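Local coordinates for DUF3501 family protein (Burkholderia pseudomallei K96243, PDB 3FJV), which is of unknown function but adopts a mixed alpha/beta fold, with helices flanking an antiparallel sheet, and is assembled here as a pair of subunits, at residues A[22-26]-A[49-53]; A[125-131]-A[145-150]; A[156-160]-A[190-194]. Where two conformers were deposited one is given. Residues are numbered along the deposited sequence.

Contact 1: A[22-26]-A[49-53]; sequences EHARV and TTIRY
One direct hydrogen bond, a very short one, joins segments 22-26 and 49-53, on helices 12-30 and 48-62: His23 ND1 lies 2.5 Å from Tyr53 OH, the hydroxyl near the imidazole plane. His23 reaches it with chi1 at m although its CA-to-CB bond points away; Tyr53 extends with chi1 at t. A water bridges the same two residues, donating to His23 O at 2.9 Å and lying 3.1 Å from Tyr53 OH. Next to His23, Glu22 (chi1 m) holds Arg25, one turn on, in a two-pronged i, i+3 salt bridge, NE to OE1 and NH2 to OE2, both 2.9 Å, and a second water links Glu22 OE2 (2.9 Å) to Arg52 NH1 (3.0 Å), while Arg52 NE bonds to Ser8 O. The segments form a near-antiparallel helix pair, axes 10.8 Å apart at -154°, with Val26 opposite Thr50 (CA to CA 6.7 Å). Val26 and Tyr53 fill the gap: Val26 CG1 makes a CH-pi contact 4.1 Å from the Tyr53 ring centroid, and Val26 CG2 lies 3.7 Å from Tyr53 CD1 and 4.1 Å from Thr49 CG2. The chemistry implies a mixed seam: Val26 under the Tyr53 ring, with hydrogen bonds and waters beside it.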
loop_
_atom_site.group_PDB
_atom_site.type_symbol
_atom_site.label_atom_id
_atom_site.label_comp_id
_atom_site.label_asym_id
_atom_site.label_seq_id
_atom_site.Cartn_x
_atom_site.Cartn_y
_atom_site.Cartn_z
ATOM N N GLU A 22 -23.096 -8.242 10.467
ATOM C CA GLU A 22 -21.966 -8.922 9.874
ATOM C C GLU A 22 -20.620 -8.441 10.421
ATOM O O GLU A 22 -19.726 -9.290 10.635
ATOM C CB GLU A 22 -21.991 -8.777 8.351
ATOM C CG GLU A 22 -23.139 -9.537 7.675
ATOM C CD GLU A 22 -23.002 -11.038 7.845
ATOM O OE1 GLU A 22 -23.531 -11.572 8.852
ATOM O OE2 GLU A 22 -22.399 -11.675 6.967
ATOM N N HIS A 23 -20.447 -7.128 10.615
ATOM C CA HIS A 23 -19.175 -6.610 11.195
ATOM C C HIS A 23 -18.931 -7.377 12.507
ATOM O O HIS A 23 -17.845 -7.883 12.723
ATOM C CB HIS A 23 -19.159 -5.077 11.568
ATOM C CG HIS A 23 -19.291 -4.086 10.422
ATOM N ND1 HIS A 23 -18.538 -4.129 9.269
ATOM C CD2 HIS A 23 -20.022 -2.937 10.338
ATOM C CE1 HIS A 23 -18.837 -3.094 8.493
ATOM N NE2 HIS A 23 -19.719 -2.336 9.132
ATOM N N ALA A 24 -19.937 -7.436 13.391
ATOM C CA ALA A 24 -19.838 -8.164 14.685
ATOM C C ALA A 24 -19.620 -9.695 14.529
ATOM O O ALA A 24 -18.766 -10.287 15.210
ATOM C CB ALA A 24 -21.040 -7.867 15.624
ATOM N N ARG A 25 -20.353 -10.321 13.635
ATOM C CA ARG A 25 -20.212 -11.761 13.413
ATOM C C ARG A 25 -18.796 -12.094 12.966
ATOM O O ARG A 25 -18.174 -13.073 13.421
ATOM C CB ARG A 25 -21.205 -12.254 12.367
ATOM C CG ARG A 25 -21.287 -13.754 12.284
ATOM C CD ARG A 25 -22.361 -14.205 11.342
ATOM N NE ARG A 25 -22.100 -13.834 9.952
ATOM C CZ ARG A 25 -21.375 -14.566 9.103
ATOM N NH1 ARG A 25 -20.809 -15.695 9.496
ATOM N NH2 ARG A 25 -21.215 -14.151 7.852
ATOM N N VAL A 26 -18.256 -11.289 12.080
ATOM C CA VAL A 26 -16.959 -11.576 11.494
ATOM C C VAL A 26 -15.826 -11.258 12.485
ATOM O O VAL A 26 -14.863 -12.001 12.590
ATOM C CB VAL A 26 -16.807 -10.818 10.132
ATOM C CG1 VAL A 26 -15.372 -10.823 9.610
ATOM C CG2 VAL A 26 -17.819 -11.369 9.104
ATOM N N THR A 49 -15.710 -17.198 5.531
ATOM C CA THR A 49 -16.285 -16.107 6.297
ATOM C C THR A 49 -15.510 -14.781 6.108
ATOM O O THR A 49 -16.112 -13.755 5.855
ATOM C CB THR A 49 -16.374 -16.490 7.754
ATOM O OG1 THR A 49 -17.239 -17.638 7.909
ATOM C CG2 THR A 49 -16.908 -15.337 8.581
ATOM N N THR A 50 -14.203 -14.830 6.270
ATOM C CA THR A 50 -13.380 -13.645 6.183
ATOM C C THR A 50 -13.359 -13.094 4.762
ATOM O O THR A 50 -13.362 -11.867 4.589
ATOM C CB THR A 50 -11.923 -13.837 6.681
ATOM O OG1 THR A 50 -11.216 -14.767 5.848
ATOM C CG2 THR A 50 -11.881 -14.336 8.150
ATOM N N ILE A 51 -13.365 -13.978 3.769
ATOM C CA ILE A 51 -13.255 -13.558 2.357
ATOM C C ILE A 51 -14.596 -12.972 1.856
ATOM O O ILE A 51 -14.622 -11.889 1.296
ATOM C CB ILE A 51 -12.720 -14.709 1.434
ATOM C CG1 ILE A 51 -11.305 -15.128 1.881
ATOM C CG2 ILE A 51 -12.645 -14.179 -0.052
ATOM C CD1 ILE A 51 -10.789 -16.455 1.275
ATOM N N ARG A 52 -15.702 -13.676 2.098
ATOM C CA ARG A 52 -17.051 -13.214 1.748
ATOM C C ARG A 52 -17.354 -11.822 2.314
ATOM O O ARG A 52 -17.880 -10.954 1.594
ATOM C CB ARG A 52 -18.068 -14.252 2.205
ATOM C CG ARG A 52 -19.463 -14.107 1.743
ATOM C CD ARG A 52 -20.197 -15.446 1.800
ATOM N NE ARG A 52 -21.593 -15.258 1.447
ATOM C CZ ARG A 52 -22.553 -14.880 2.282
ATOM N NH1 ARG A 52 -22.308 -14.741 3.583
ATOM N NH2 ARG A 52 -23.776 -14.649 1.832
ATOM N N TYR A 53 -16.971 -11.600 3.555
ATOM C CA TYR A 53 -17.090 -10.304 4.196
ATOM C C TYR A 53 -16.278 -9.227 3.473
ATOM O O TYR A 53 -16.784 -8.148 3.186
ATOM C CB TYR A 53 -16.612 -10.395 5.633
ATOM C CG TYR A 53 -16.574 -9.084 6.374
ATOM C CD1 TYR A 53 -17.751 -8.467 6.767
ATOM C CD2 TYR A 53 -15.384 -8.463 6.694
ATOM C CE1 TYR A 53 -17.761 -7.252 7.437
ATOM C CE2 TYR A 53 -15.370 -7.249 7.433
ATOM C CZ TYR A 53 -16.559 -6.657 7.790
ATOM O OH TYR A 53 -16.604 -5.487 8.511
HETATM O O HOH W 1 -24.135 -12.962 5.094
HETATM O O HOH W 2 -15.693 -6.612 11.228
#

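Contact 2: A[125-131]-A[145-150]; sequences VYAIADE and HFLRFE
Arg148, Asp130 and Val125 bury the most surface where strands 125-129 and 144-150 pair antiparallel. Arg148 forms a hydrogen-bonded pair with Ile128: Ile128 N to Arg148 O and Arg148 N to Ile128 O are both 2.9 Å. With chi1 and chi2 at t and chi3 at p, its guanidinium curls over Ile128 and forms a salt bridge with Glu131, NE to OE1 at 2.8 Å and NH2 to OE2 at 2.9 Å; Arg148 NH1 to Glu150 OE1 (2.7 Å) completes the network. Asp130, with positive phi (60/39) and chi1 at m, ends the pairing. Its N bonds to Phe146 O (2.8 Å), its OD1 receives Phe146 N (2.9 Å), and its OD2 receives His145 ND1 (2.6 Å), a His-carboxylate bond. Arg102 of the second subunit forms a salt bridge with Asp130 and a cation-pi contact with Phe146. Val125, chi1 t, sets CG1 3.4 Å from Glu150 O and 4.1 Å from Phe149 CB, and its O lies 3.6 Å from Phe149 CD1. Ala129 and Leu147 form a non-hydrogen-bonded pair (CB to CD2 3.5 Å), and Ala127 CB sits 3.9 Å from the Phe149 ring centroid in a CH-pi contact. Where the strand is interrupted, a water links Tyr126 O (2.8 Å) to Glu150 N (2.9 Å). Strand 86-93 flanks 144-150 and strand 115-119 flanks 125-129, placing the pair inside the sheet.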
loop_
_atom_site.group_PDB
_atom_site.type_symbol
_atom_site.label_atom_id
_atom_site.label_comp_id
_atom_site.label_asym_id
_atom_site.label_seq_id
_atom_site.Cartn_x
_atom_site.Cartn_y
_atom_site.Cartn_z
ATOM N N VAL A 125 7.751 -24.341 7.071
ATOM C CA VAL A 125 7.170 -23.911 5.793
ATOM C C VAL A 125 7.145 -22.373 5.684
ATOM O O VAL A 125 6.452 -21.675 6.412
ATOM C CB VAL A 125 5.753 -24.501 5.555
ATOM C CG1 VAL A 125 5.032 -23.785 4.309
ATOM C CG2 VAL A 125 5.851 -26.018 5.376
ATOM N N TYR A 126 7.908 -21.855 4.730
ATOM C CA TYR A 126 7.956 -20.399 4.449
ATOM C C TYR A 126 6.794 -19.987 3.557
ATOM O O TYR A 126 6.399 -20.718 2.657
ATOM C CB TYR A 126 9.297 -19.970 3.862
ATOM C CG TYR A 126 10.391 -19.946 4.905
ATOM C CD1 TYR A 126 10.895 -21.130 5.439
ATOM C CD2 TYR A 126 10.859 -18.733 5.428
ATOM C CE1 TYR A 126 11.863 -21.108 6.467
ATOM C CE2 TYR A 126 11.840 -18.689 6.414
ATOM C CZ TYR A 126 12.322 -19.884 6.951
ATOM O OH TYR A 126 13.274 -19.862 7.939
ATOM N N ALA A 127 6.215 -18.819 3.858
ATOM C CA ALA A 127 5.160 -18.249 3.057
ATOM C C ALA A 127 5.674 -17.949 1.667
ATOM O O ALA A 127 6.823 -17.561 1.491
ATOM C CB ALA A 127 4.616 -16.954 3.704
ATOM N N ILE A 128 4.829 -18.201 0.684
ATOM C CA ILE A 128 5.041 -17.713 -0.682
ATOM C C ILE A 128 4.104 -16.537 -0.820
ATOM O O ILE A 128 2.879 -16.706 -0.683
ATOM C CB ILE A 128 4.707 -18.777 -1.759
ATOM C CG1 ILE A 128 5.522 -20.054 -1.532
ATOM C CG2 ILE A 128 4.980 -18.219 -3.158
ATOM C CD1 ILE A 128 7.015 -19.821 -1.582
ATOM N N ALA A 129 4.670 -15.350 -1.058
ATOM C CA ALA A 129 3.925 -14.084 -1.019
ATOM C C ALA A 129 3.587 -13.478 -2.365
ATOM O O ALA A 129 4.395 -13.527 -3.298
ATOM C CB ALA A 129 4.723 -13.053 -0.196
ATOM N N ASP A 130 2.394 -12.908 -2.459
ATOM C CA ASP A 130 2.057 -11.920 -3.507
ATOM C C ASP A 130 2.185 -12.469 -4.927
ATOM O O ASP A 130 2.550 -11.743 -5.860
ATOM C CB ASP A 130 2.904 -10.619 -3.319
ATOM C CG ASP A 130 2.806 -10.045 -1.902
ATOM O OD1 ASP A 130 1.670 -10.036 -1.331
ATOM O OD2 ASP A 130 3.866 -9.605 -1.382
ATOM N N GLU A 131 1.780 -13.728 -5.116
ATOM C CA GLU A 131 1.890 -14.355 -6.434
ATOM C C GLU A 131 0.913 -13.728 -7.435
ATOM O O GLU A 131 1.077 -13.844 -8.629
ATOM C CB GLU A 131 1.621 -15.836 -6.325
ATOM C CG GLU A 131 2.768 -16.591 -5.679
ATOM C CD GLU A 131 2.366 -17.993 -5.322
ATOM O OE1 GLU A 131 1.506 -18.155 -4.395
ATOM O OE2 GLU A 131 2.898 -18.922 -5.995
ATOM N N HIS A 145 0.341 -7.865 2.566
ATOM C CA HIS A 145 0.791 -8.924 1.662
ATOM C C HIS A 145 -0.167 -10.107 1.751
ATOM O O HIS A 145 -0.805 -10.309 2.773
ATOM C CB HIS A 145 2.185 -9.371 2.085
ATOM C CG HIS A 145 3.218 -8.300 1.937
ATOM N ND1 HIS A 145 3.927 -8.115 0.767
ATOM C CD2 HIS A 145 3.666 -7.355 2.808
ATOM C CE1 HIS A 145 4.757 -7.090 0.920
ATOM N NE2 HIS A 145 4.637 -6.630 2.155
ATOM N N PHE A 146 -0.299 -10.845 0.660
ATOM C CA PHE A 146 -1.118 -12.063 0.612
ATOM C C PHE A 146 -0.169 -13.254 0.632
ATOM O O PHE A 146 0.723 -13.372 -0.239
ATOM C CB PHE A 146 -1.954 -12.048 -0.666
ATOM C CG PHE A 146 -3.084 -11.028 -0.691
ATOM C CD1 PHE A 146 -3.487 -10.314 0.437
ATOM C CD2 PHE A 146 -3.811 -10.835 -1.887
ATOM C CE1 PHE A 146 -4.533 -9.410 0.391
ATOM C CE2 PHE A 146 -4.863 -9.919 -1.935
ATOM C CZ PHE A 146 -5.221 -9.207 -0.758
ATOM N N LEU A 147 -0.270 -14.096 1.661
ATOM C CA LEU A 147 0.649 -15.211 1.815
ATOM C C LEU A 147 -0.047 -16.581 1.583
ATOM O O LEU A 147 -1.263 -16.758 1.892
ATOM C CB LEU A 147 1.274 -15.193 3.205
ATOM C CG LEU A 147 1.925 -13.920 3.733
ATOM C CD1 LEU A 147 2.556 -14.185 5.144
ATOM C CD2 LEU A 147 2.890 -13.322 2.777
ATOM N N ARG A 148 0.740 -17.550 1.098
ATOM C CA ARG A 148 0.302 -18.927 0.916
ATOM C C ARG A 148 1.309 -19.831 1.650
ATOM O O ARG A 148 2.488 -19.691 1.459
ATOM C CB ARG A 148 0.308 -19.255 -0.585
ATOM C CG ARG A 148 0.196 -20.700 -0.980
ATOM C CD ARG A 148 -0.096 -20.860 -2.481
ATOM N NE ARG A 148 1.049 -20.706 -3.385
ATOM C CZ ARG A 148 1.927 -21.670 -3.660
ATOM N NH1 ARG A 148 1.843 -22.851 -3.043
ATOM N NH2 ARG A 148 2.933 -21.436 -4.507
ATOM N N PHE A 149 0.836 -20.750 2.484
ATOM C CA PHE A 149 1.708 -21.719 3.133
ATOM C C PHE A 149 1.296 -23.108 2.637
ATOM O O PHE A 149 0.187 -23.550 2.921
ATOM C CB PHE A 149 1.496 -21.662 4.653
ATOM C CG PHE A 149 1.936 -20.374 5.299
ATOM C CD1 PHE A 149 3.251 -20.192 5.727
ATOM C CD2 PHE A 149 0.993 -19.370 5.587
ATOM C CE1 PHE A 149 3.632 -19.005 6.343
ATOM C CE2 PHE A 149 1.368 -18.220 6.228
ATOM C CZ PHE A 149 2.696 -18.034 6.598
ATOM N N GLU A 150 2.189 -23.827 1.956
ATOM C CA GLU A 150 1.824 -25.106 1.377
ATOM C C GLU A 150 2.242 -26.246 2.332
ATOM O O GLU A 150 3.387 -26.319 2.789
ATOM C CB GLU A 150 2.413 -25.250 -0.035
ATOM C CG GLU A 150 1.607 -26.187 -0.960
ATOM C CD GLU A 150 0.303 -25.601 -1.483
ATOM O OE1 GLU A 150 0.169 -24.357 -1.640
ATOM O OE2 GLU A 150 -0.611 -26.409 -1.756
HETATM O O HOH W 3 4.510 -22.300 1.264
#

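Contact 3: A[156-160]-A[190-194]; sequences KAKLK and AGDLD
Two lysines one helical turn apart show how long side chains can hold a chain terminus against a helix. Lys156 and Lys160 lie on the last turn of helix 153-160, tied by Lys160 N to Lys156 O at 3.0 Å; facing them, residues 190-193 form a type I beta turn, with Leu193 N to Ala190 O at 3.2 Å. The nearest CA pairs are Lys160 with Ala190 (5.1 Å) and Lys156 with Leu193 (7.1 Å). Lys156 is fully extended after chi1 at m, with chi2 to chi4 all t, so that NZ reaches Asp194 OD1 at 3.0 Å in a salt bridge and, weakly, Asp194 O at 3.4 Å; the strongest polar partner of Lys156 NZ lies outside the segments, at Ser85 OG. Lys160 also starts m, t, t, but chi4 at m bends its tip onto the turn, where NZ donates to Leu193 O at 2.7 Å and Ala190 O at 3.1 Å. Asp194, chi1 p, brings its side-chain carboxylate round although its CA-to-CB bond points away. Beneath this polar layer Leu159 (t, p) meets Leu193 (m, t), CD2 to CD1 at 3.6 Å, and Leu159 CG lies 4.0 Å from Ala190 CB; Leu151 touches both leucines. The chemistry implies a two-layer contact, apolar inside and charged outside, where ammonium groups satisfy turn carbonyls and the side-chain carboxylate of Asp194.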
loop_
_atom_site.group_PDB
_atom_site.type_symbol
_atom_site.label_atom_id
_atom_site.label_comp_id
_atom_site.label_asym_id
_atom_site.label_seq_id
_atom_site.Cartn_x
_atom_site.Cartn_y
_atom_site.Cartn_z
ATOM N N LYS A 156 -0.292 -32.098 7.343
ATOM C CA LYS A 156 -1.714 -32.095 7.435
ATOM C C LYS A 156 -2.207 -33.106 8.495
ATOM O O LYS A 156 -3.128 -32.812 9.265
ATOM C CB LYS A 156 -2.358 -32.434 6.085
ATOM C CG LYS A 156 -2.324 -31.373 5.039
ATOM C CD LYS A 156 -3.210 -31.896 3.913
ATOM C CE LYS A 156 -3.088 -31.163 2.667
ATOM N NZ LYS A 156 -3.770 -31.942 1.582
ATOM N N ALA A 157 -1.629 -34.301 8.504
ATOM C CA ALA A 157 -2.067 -35.331 9.433
ATOM C C ALA A 157 -1.902 -34.789 10.891
ATOM O O ALA A 157 -2.819 -34.896 11.743
ATOM C CB ALA A 157 -1.254 -36.614 9.248
ATOM N N LYS A 158 -0.715 -34.286 11.165
ATOM C CA LYS A 158 -0.337 -33.892 12.540
ATOM C C LYS A 158 -1.197 -32.718 12.967
ATOM O O LYS A 158 -1.751 -32.752 14.028
ATOM C CB LYS A 158 1.169 -33.570 12.665
ATOM C CG LYS A 158 2.045 -34.818 12.660
ATOM C CD LYS A 158 3.462 -34.522 12.878
ATOM C CE LYS A 158 4.285 -35.769 13.098
ATOM N NZ LYS A 158 5.690 -35.250 13.305
ATOM N N LEU A 159 -1.388 -31.738 12.086
ATOM C CA LEU A 159 -2.207 -30.590 12.418
ATOM C C LEU A 159 -3.662 -30.966 12.752
ATOM O O LEU A 159 -4.227 -30.552 13.799
ATOM C CB LEU A 159 -2.163 -29.580 11.268
ATOM C CG LEU A 159 -2.674 -28.199 11.568
ATOM C CD1 LEU A 159 -1.854 -27.574 12.710
ATOM C CD2 LEU A 159 -2.675 -27.349 10.295
ATOM N N LYS A 160 -4.266 -31.783 11.894
ATOM C CA LYS A 160 -5.653 -32.272 12.125
ATOM C C LYS A 160 -5.733 -33.100 13.353
ATOM O O LYS A 160 -6.762 -33.113 14.009
ATOM C CB LYS A 160 -6.152 -33.082 10.934
ATOM C CG LYS A 160 -6.402 -32.194 9.732
ATOM C CD LYS A 160 -6.687 -33.000 8.466
ATOM C CE LYS A 160 -7.233 -32.127 7.340
ATOM N NZ LYS A 160 -8.610 -31.545 7.618
ATOM N N ALA A 190 -6.659 -26.209 10.763
ATOM C CA ALA A 190 -6.684 -27.598 10.351
ATOM C C ALA A 190 -7.906 -27.894 9.458
ATOM O O ALA A 190 -7.806 -28.642 8.491
ATOM C CB ALA A 190 -6.653 -28.527 11.596
ATOM N N GLY A 191 -9.033 -27.256 9.758
ATOM C CA GLY A 191 -10.250 -27.449 9.010
ATOM C C GLY A 191 -10.237 -26.900 7.592
ATOM O O GLY A 191 -11.095 -27.261 6.810
ATOM N N ASP A 192 -9.299 -26.010 7.267
ATOM C CA ASP A 192 -9.155 -25.498 5.921
ATOM C C ASP A 192 -8.575 -26.525 4.926
ATOM O O ASP A 192 -8.602 -26.281 3.718
ATOM C CB ASP A 192 -8.137 -24.343 5.891
ATOM C CG ASP A 192 -8.595 -23.082 6.636
ATOM O OD1 ASP A 192 -9.778 -22.977 7.095
ATOM O OD2 ASP A 192 -7.705 -22.191 6.764
ATOM N N LEU A 193 -7.950 -27.570 5.454
ATOM C CA LEU A 193 -7.120 -28.495 4.688
ATOM C C LEU A 193 -7.945 -29.760 4.444
ATOM O O LEU A 193 -8.761 -30.140 5.282
ATOM C CB LEU A 193 -5.869 -28.874 5.492
ATOM C CG LEU A 193 -4.942 -27.721 5.862
ATOM C CD1 LEU A 193 -4.100 -28.216 7.068
ATOM C CD2 LEU A 193 -4.142 -27.251 4.633
ATOM N N ASP A 194 -7.713 -30.394 3.292
ATOM C CA ASP A 194 -8.526 -31.503 2.792
ATOM C C ASP A 194 -7.645 -32.744 2.888
ATOM O O ASP A 194 -6.493 -32.685 3.404
ATOM C CB ASP A 194 -8.891 -31.265 1.302
ATOM C CG ASP A 194 -7.701 -31.609 0.338
ATOM O OD1 ASP A 194 -6.637 -32.150 0.799
ATOM O OD2 ASP A 194 -7.822 -31.349 -0.872
ATOM O OXT ASP A 194 -8.060 -33.811 2.418
#

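Overall arrangement
The three contacts show chemistry following location. Contact 2 lies within the sheet, its centre about 9 Å from the centre of the chain, and rests on backbone pairing reinforced by charged side chains; it alone is touched by the second subunit. Contact 1, a helix pair with its centre about 14 Å from that point, is a surface contact bridged by side chains and water. Contact 3, centred about 17 Å from it and partly buried, joins a helix end to the C-terminus through lysines over a small apolar layer of leucines and an alanine. No two contacts share an element, yet strand 144-150 leads into helix 153-160. Contacts 1 and 2 lie on opposite sides of the chain's centre.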